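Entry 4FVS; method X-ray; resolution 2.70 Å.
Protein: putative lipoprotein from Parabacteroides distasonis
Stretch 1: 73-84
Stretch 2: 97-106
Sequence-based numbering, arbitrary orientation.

Stretch 1 73-84: GEFFLDSKETLS
Stretch 2 (97-106) DITENFINYP

Two neighbouring strands are often joined by a short backbone ladder whose ends are finished by side chains, and this putative lipoprotein offers a compact example. Strand 74-78 is extended (phi near -59 to -142°, psi 127 to 148°) and runs antiparallel to strand 102-104, their directions differing by 143° and their axes approaching to 4.5 Å. Leu-77 and Ile-103 form the hydrogen-bonded pair (CA-CA 5.7 Å), flanked by the non-hydrogen-bonded pairs Phe-76 with Asn-104 (4.2 Å) and Asp-78 with Phe-102 (4.3 Å). After Asp-78 the chain turns into a 3-10 segment, residues 79-82, with phi of -59 to -70° and psi of -12 to -28°.

Backbone hydrogen bonds set the register. Leu-77 N donates to Ile-103 O (3.0 Å) and Ile-103 N returns to Leu-77 O (3.1 Å). Tyr-105 N reaches Phe-75 O (2.9 Å), while Ser-79 N reaches Asn-101 O (2.7 Å). CA-H...O contacts fill the gaps between rungs: Asn-104 CA lies 3.2 Å from Phe-75 O, and Phe-76 CA 3.4 Å from Ile-103 O.

Polar side chains extend the ladder. Ser-79, with chi1 p, folds its hydroxyl back so that OG donates to Asn-101 O (2.6 Å), the same oxygen that its own amide uses; a short side chain suits this double grip. Asp-78 (t, chi2 -33°) accepts a weak bond at OD1 from Asn-101 N (3.4 Å). At the other end Glu-74, extended t,t, brings OE2 to Asn-104 ND2 (2.9 Å), the asparagine being p with chi2 -39°.

Apolar packing divides between the sheet faces. Phe-76 (m, chi2 85°) and Phe-102 (m, chi2 -81°) share one face with Asp-78 and Asn-104; their CB atoms are 4.4 Å apart, and Asp-78 CG lies over one face of the Phe-102 ring. Leu-77 (t,p) and Ile-103 (p,t) occupy the other face and are buried. Tyr-105 (m, chi2 81°), the residue most covered by the opposing stretch, places CE1 3.8 Å from Leu-77 CB and its CB 3.8 Å from CD2 of Phe-75 (t, chi2 80°), at the edge of that ring. Its long phenol carries OH to within 3.0 Å of Thr-82 OG1 (chi1 m), and Ile-103 CD1 lies 3.8 Å from the same OG1.

Beyond the ladder, Ile-98 (m,t) points toward the 3-10 region. Its CD1 meets Leu-83 CD1 (m,t) at 3.8 Å, and its CG2 meets Lys-80 CB at 4.1 Å. Altogether the contact buries 839 Å², summed over both stretches.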

ATOM      1  N   GLY A  73      -2.818 -19.838   5.551  1.00 67.82           N
ATOM      2  CA  GLY A  73      -4.092 -19.363   5.039  1.00 65.51           C
ATOM      3  C   GLY A  73      -4.366 -17.881   5.087  1.00 65.46           C
ATOM      4  O   GLY A  73      -5.397 -17.455   4.565  1.00 65.54           O
ATOM      5  N   GLU A  74      -3.454 -17.077   5.673  1.00 58.90           N
ATOM      6  CA  GLU A  74      -3.615 -15.621   5.791  1.00 54.41           C
ATOM      7  C   GLU A  74      -2.519 -14.912   5.031  1.00 55.61           C
ATOM      8  O   GLU A  74      -1.361 -15.343   5.072  1.00 54.40           O
ATOM      9  CB  GLU A  74      -3.623 -15.183   7.270  1.00 54.93           C
ATOM     10  CG  GLU A  74      -4.147 -13.777   7.507  1.00 55.98           C
ATOM     11  CD  GLU A  74      -4.615 -13.444   8.913  1.00 78.41           C
ATOM     12  OE1 GLU A  74      -4.216 -14.140   9.872  1.00 56.95           O
ATOM     13  OE2 GLU A  74      -5.409 -12.486   9.052  1.00 85.89           O
ATOM     14  N   PHE A  75      -2.897 -13.808   4.332  1.00 50.67           N
ATOM     15  CA  PHE A  75      -2.007 -13.008   3.500  1.00 48.38           C
ATOM     16  C   PHE A  75      -1.569 -11.727   4.225  1.00 52.35           C
ATOM     17  O   PHE A  75      -2.408 -10.970   4.724  1.00 51.16           O
ATOM     18  CB  PHE A  75      -2.676 -12.654   2.153  1.00 49.89           C
ATOM     19  CG  PHE A  75      -1.825 -11.746   1.294  1.00 50.71           C
ATOM     20  CD1 PHE A  75      -0.774 -12.259   0.536  1.00 54.09           C
ATOM     21  CD2 PHE A  75      -2.023 -10.366   1.303  1.00 50.64           C
ATOM     22  CE1 PHE A  75       0.055 -11.414  -0.202  1.00 53.17           C
ATOM     23  CE2 PHE A  75      -1.198  -9.525   0.553  1.00 51.44           C
ATOM     24  CZ  PHE A  75      -0.169 -10.059  -0.201  1.00 50.13           C
ATOM     25  N   PHE A  76      -0.252 -11.448   4.189  1.00 49.53           N
ATOM     26  CA  PHE A  76       0.361 -10.268   4.809  1.00 46.89           C
ATOM     27  C   PHE A  76       1.239  -9.492   3.830  1.00 51.08           C
ATOM     28  O   PHE A  76       1.870 -10.066   2.951  1.00 53.24           O
ATOM     29  CB  PHE A  76       1.201 -10.679   6.024  1.00 48.35           C
ATOM     30  CG  PHE A  76       0.449 -11.468   7.075  1.00 48.41           C
ATOM     31  CD1 PHE A  76       0.301 -12.848   6.959  1.00 50.95           C
ATOM     32  CD2 PHE A  76      -0.100 -10.834   8.184  1.00 45.95           C
ATOM     33  CE1 PHE A  76      -0.408 -13.565   7.914  1.00 52.10           C
ATOM     34  CE2 PHE A  76      -0.803 -11.555   9.137  1.00 47.90           C
ATOM     35  CZ  PHE A  76      -0.952 -12.915   8.998  1.00 48.55           C
ATOM     36  N   LEU A  77       1.300  -8.188   4.016  1.00 46.19           N
ATOM     37  CA  LEU A  77       2.096  -7.284   3.193  1.00 45.99           C
ATOM     38  C   LEU A  77       2.710  -6.197   4.080  1.00 50.36           C
ATOM     39  O   LEU A  77       2.054  -5.774   5.038  1.00 49.15           O
ATOM     40  CB  LEU A  77       1.170  -6.679   2.122  1.00 45.41           C
ATOM     41  CG  LEU A  77       1.752  -5.714   1.084  1.00 49.22           C
ATOM     42  CD1 LEU A  77       2.798  -6.396   0.194  1.00 50.89           C
ATOM     43  CD2 LEU A  77       0.653  -5.162   0.223  1.00 48.48           C
ATOM     44  N   ASP A  78       3.948  -5.734   3.767  1.00 48.43           N
ATOM     45  CA  ASP A  78       4.577  -4.661   4.541  1.00 48.17           C
ATOM     46  C   ASP A  78       3.676  -3.415   4.488  1.00 52.42           C
ATOM     47  O   ASP A  78       3.260  -2.990   3.396  1.00 53.14           O
ATOM     48  CB  ASP A  78       6.009  -4.355   4.046  1.00 50.57           C
ATOM     49  CG  ASP A  78       6.946  -3.768   5.107  1.00 61.45           C
ATOM     50  OD1 ASP A  78       6.455  -3.022   5.998  1.00 60.45           O
ATOM     51  OD2 ASP A  78       8.173  -4.013   5.015  1.00 68.48           O
ATOM     52  N   SER A  79       3.345  -2.862   5.683  1.00 47.15           N
ATOM     53  CA  SER A  79       2.448  -1.713   5.870  1.00 45.34           C
ATOM     54  C   SER A  79       2.898  -0.428   5.147  1.00 49.63           C
ATOM     55  O   SER A  79       2.065   0.462   5.006  1.00 50.35           O
ATOM     56  CB  SER A  79       2.225  -1.405   7.350  1.00 47.91           C
ATOM     57  OG  SER A  79       3.424  -1.260   8.086  1.00 60.38           O
ATOM     58  N   LYS A  80       4.142  -0.351   4.619  1.00 47.76           N
ATOM     59  CA  LYS A  80       4.646   0.829   3.892  1.00 47.17           C
ATOM     60  C   LYS A  80       3.929   0.977   2.534  1.00 51.25           C
ATOM     61  O   LYS A  80       3.860   2.093   1.991  1.00 49.74           O
ATOM     62  CB  LYS A  80       6.196   0.814   3.710  1.00 48.99           C
ATOM     63  CG  LYS A  80       6.794  -0.316   2.885  1.00 46.67           C
ATOM     64  CD  LYS A  80       8.256  -0.086   2.690  1.00 49.01           C
ATOM     65  CE  LYS A  80       9.000  -1.307   2.278  1.00 55.11           C
ATOM     66  NZ  LYS A  80      10.472  -1.073   2.360  1.00 63.13           N
ATOM     67  N   GLU A  81       3.367  -0.138   2.016  1.00 48.91           N
ATOM     68  CA  GLU A  81       2.585  -0.169   0.769  1.00 48.97           C
ATOM     69  C   GLU A  81       1.299   0.707   0.905  1.00 53.19           C
ATOM     70  O   GLU A  81       0.819   1.259  -0.089  1.00 53.08           O
ATOM     71  CB  GLU A  81       2.232  -1.621   0.424  1.00 50.60           C
ATOM     72  CG  GLU A  81       1.621  -1.852  -0.946  1.00 54.27           C
ATOM     73  CD  GLU A  81       2.454  -1.698  -2.205  1.00 69.27           C
ATOM     74  OE1 GLU A  81       3.459  -0.946  -2.186  1.00 51.29           O
ATOM     75  OE2 GLU A  81       2.050  -2.288  -3.238  1.00 67.51           O
ATOM     76  N   THR A  82       0.786   0.854   2.145  1.00 50.85           N
ATOM     77  CA  THR A  82      -0.387   1.666   2.493  1.00 50.80           C
ATOM     78  C   THR A  82      -0.039   3.178   2.278  1.00 52.50           C
ATOM     79  O   THR A  82      -0.956   3.965   1.981  1.00 53.15           O
ATOM     80  CB  THR A  82      -0.868   1.316   3.958  1.00 56.43           C
ATOM     81  OG1 THR A  82      -1.441   0.009   3.958  1.00 67.05           O
ATOM     82  CG2 THR A  82      -1.919   2.261   4.494  1.00 47.35           C
ATOM     83  N   LEU A  83       1.272   3.556   2.392  1.00 45.87           N
ATOM     84  CA  LEU A  83       1.763   4.935   2.285  1.00 44.93           C
ATOM     85  C   LEU A  83       2.337   5.252   0.896  1.00 52.52           C
ATOM     86  O   LEU A  83       3.012   6.269   0.733  1.00 54.77           O
ATOM     87  CB  LEU A  83       2.807   5.238   3.364  1.00 44.59           C
ATOM     88  CG  LEU A  83       2.434   4.897   4.830  1.00 47.94           C
ATOM     89  CD1 LEU A  83       3.588   5.118   5.713  1.00 47.79           C
ATOM     90  CD2 LEU A  83       1.268   5.721   5.323  1.00 50.01           C
ATOM     91  N   SER A  84       2.022   4.406  -0.111  1.00 49.98           N
ATOM     92  CA  SER A  84       2.358   4.561  -1.538  1.00 50.88           C
ATOM     93  C   SER A  84       1.502   5.655  -2.178  1.00 53.36           C
ATOM     94  O   SER A  84       0.715   5.359  -3.100  1.00 53.23           O
ATOM     95  CB  SER A  84       2.117   3.251  -2.292  1.00 59.00           C
ATOM     96  OG  SER A  84       2.821   2.146  -1.760  1.00 76.81           O
ATOM     97  N   ASP A  97      13.337   6.236   5.063  1.00 56.86           N
ATOM     98  CA  ASP A  97      12.953   4.840   5.239  1.00 56.30           C
ATOM     99  C   ASP A  97      11.717   4.755   6.145  1.00 57.51           C
ATOM    100  O   ASP A  97      11.333   5.744   6.776  1.00 57.81           O
ATOM    101  CB  ASP A  97      14.116   3.994   5.793  1.00 60.42           C
ATOM    102  CG  ASP A  97      14.180   2.587   5.199  1.00 75.59           C
ATOM    103  OD1 ASP A  97      13.111   2.044   4.817  1.00 72.93           O
ATOM    104  OD2 ASP A  97      15.295   2.033   5.108  1.00 88.99           O
ATOM    105  N   ILE A  98      11.057   3.592   6.145  1.00 51.44           N
ATOM    106  CA  ILE A  98       9.882   3.328   6.971  1.00 49.35           C
ATOM    107  C   ILE A  98      10.137   2.017   7.707  1.00 52.72           C
ATOM    108  O   ILE A  98      10.719   1.083   7.146  1.00 52.30           O
ATOM    109  CB  ILE A  98       8.565   3.327   6.145  1.00 50.84           C
ATOM    110  CG1 ILE A  98       8.307   4.722   5.522  1.00 51.51           C
ATOM    111  CG2 ILE A  98       7.386   2.945   7.003  1.00 50.46           C
ATOM    112  CD1 ILE A  98       7.152   4.853   4.526  1.00 62.56           C
ATOM    113  N   THR A  99       9.747   1.974   9.000  1.00 48.85           N
ATOM    114  CA  THR A  99       9.903   0.800   9.865  1.00 46.82           C
ATOM    115  C   THR A  99       9.035  -0.332   9.328  1.00 50.37           C
ATOM    116  O   THR A  99       7.957  -0.099   8.767  1.00 48.27           O
ATOM    117  CB  THR A  99       9.564   1.140  11.316  1.00 45.01           C
ATOM    118  OG1 THR A  99       8.275   1.739  11.366  1.00 47.54           O
ATOM    119  CG2 THR A  99      10.561   2.077  11.953  1.00 40.22           C
ATOM    120  N   GLU A 100       9.531  -1.558   9.478  1.00 49.61           N
ATOM    121  CA  GLU A 100       8.861  -2.768   9.038  1.00 49.80           C
ATOM    122  C   GLU A 100       7.713  -3.101   9.973  1.00 52.87           C
ATOM    123  O   GLU A 100       7.891  -3.127  11.185  1.00 52.32           O
ATOM    124  CB  GLU A 100       9.863  -3.934   8.971  1.00 53.90           C
ATOM    125  CG  GLU A 100       9.247  -5.271   8.590  1.00 70.82           C
ATOM    126  CD  GLU A 100       9.989  -6.466   9.154  1.00 98.66           C
ATOM    127  OE1 GLU A 100      10.904  -6.960   8.457  1.00102.40           O
ATOM    128  OE2 GLU A 100       9.658  -6.906  10.284  1.00 85.46           O
ATOM    129  N   ASN A 101       6.530  -3.317   9.400  1.00 50.72           N
ATOM    130  CA  ASN A 101       5.321  -3.752  10.105  1.00 51.16           C
ATOM    131  C   ASN A 101       4.450  -4.454   9.077  1.00 53.06           C
ATOM    132  O   ASN A 101       4.034  -3.828   8.109  1.00 50.86           O
ATOM    133  CB  ASN A 101       4.589  -2.590  10.837  1.00 53.60           C
ATOM    134  CG  ASN A 101       3.605  -3.000  11.939  1.00 76.81           C
ATOM    135  OD1 ASN A 101       3.013  -4.076  11.926  1.00 74.75           O
ATOM    136  ND2 ASN A 101       3.389  -2.135  12.922  1.00 68.87           N
ATOM    137  N   PHE A 102       4.289  -5.778   9.209  1.00 50.48           N
ATOM    138  CA  PHE A 102       3.474  -6.568   8.281  1.00 49.21           C
ATOM    139  C   PHE A 102       2.050  -6.620   8.775  1.00 52.98           C
ATOM    140  O   PHE A 102       1.808  -6.961   9.931  1.00 54.18           O
ATOM    141  CB  PHE A 102       4.045  -7.971   8.107  1.00 52.78           C
ATOM    142  CG  PHE A 102       5.321  -8.025   7.281  1.00 55.67           C
ATOM    143  CD1 PHE A 102       5.275  -8.000   5.892  1.00 58.86           C
ATOM    144  CD2 PHE A 102       6.562  -8.149   7.890  1.00 59.29           C
ATOM    145  CE1 PHE A 102       6.446  -8.087   5.136  1.00 60.39           C
ATOM    146  CE2 PHE A 102       7.729  -8.241   7.128  1.00 62.47           C
ATOM    147  CZ  PHE A 102       7.665  -8.211   5.763  1.00 59.96           C
ATOM    148  N   ILE A 103       1.110  -6.247   7.918  1.00 49.35           N
ATOM    149  CA  ILE A 103      -0.317  -6.260   8.238  1.00 48.83           C
ATOM    150  C   ILE A 103      -1.068  -7.207   7.295  1.00 52.29           C
ATOM    151  O   ILE A 103      -0.692  -7.352   6.130  1.00 53.36           O
ATOM    152  CB  ILE A 103      -0.920  -4.841   8.206  1.00 51.10           C
ATOM    153  CG1 ILE A 103      -0.665  -4.141   6.833  1.00 50.57           C
ATOM    154  CG2 ILE A 103      -0.388  -4.024   9.399  1.00 52.26           C
ATOM    155  CD1 ILE A 103      -1.464  -2.823   6.547  1.00 52.01           C
ATOM    156  N   ASN A 104      -2.128  -7.848   7.802  1.00 47.76           N
ATOM    157  CA  ASN A 104      -2.940  -8.767   7.008  1.00 47.98           C
ATOM    158  C   ASN A 104      -3.873  -8.020   6.067  1.00 53.40           C
ATOM    159  O   ASN A 104      -4.247  -6.865   6.333  1.00 51.33           O
ATOM    160  CB  ASN A 104      -3.769  -9.691   7.892  1.00 42.96           C
ATOM    161  CG  ASN A 104      -4.925  -9.030   8.612  1.00 53.85           C
ATOM    162  OD1 ASN A 104      -4.841  -7.909   9.088  1.00 49.04           O
ATOM    163  ND2 ASN A 104      -6.035  -9.718   8.725  1.00 51.89           N
ATOM    164  N   TYR A 105      -4.264  -8.715   4.977  1.00 50.89           N
ATOM    165  CA  TYR A 105      -5.233  -8.279   4.003  1.00 50.66           C
ATOM    166  C   TYR A 105      -6.255  -9.397   3.898  1.00 55.89           C
ATOM    167  O   TYR A 105      -5.967 -10.463   3.350  1.00 58.34           O
ATOM    168  CB  TYR A 105      -4.579  -7.894   2.657  1.00 52.97           C
ATOM    169  CG  TYR A 105      -3.934  -6.525   2.697  1.00 55.65           C
ATOM    170  CD1 TYR A 105      -2.668  -6.342   3.254  1.00 57.15           C
ATOM    171  CD2 TYR A 105      -4.601  -5.406   2.215  1.00 57.15           C
ATOM    172  CE1 TYR A 105      -2.083  -5.078   3.330  1.00 57.46           C
ATOM    173  CE2 TYR A 105      -4.028  -4.133   2.291  1.00 57.78           C
ATOM    174  CZ  TYR A 105      -2.768  -3.975   2.851  1.00 68.89           C
ATOM    175  OH  TYR A 105      -2.180  -2.734   2.904  1.00 73.75           O
ATOM    176  N   PRO A 106      -7.432  -9.218   4.521  1.00 51.60           N
ATOM    177  CA  PRO A 106      -8.455 -10.274   4.482  1.00 52.75           C
ATOM    178  C   PRO A 106      -8.959 -10.552   3.060  1.00 57.69           C
ATOM    179  O   PRO A 106      -8.932  -9.675   2.209  1.00 56.83           O
ATOM    180  CB  PRO A 106      -9.577  -9.712   5.368  1.00 54.63           C
ATOM    181  CG  PRO A 106      -8.927  -8.662   6.207  1.00 58.15           C
ATOM    182  CD  PRO A 106      -7.910  -8.049   5.283  1.00 52.54           C
TER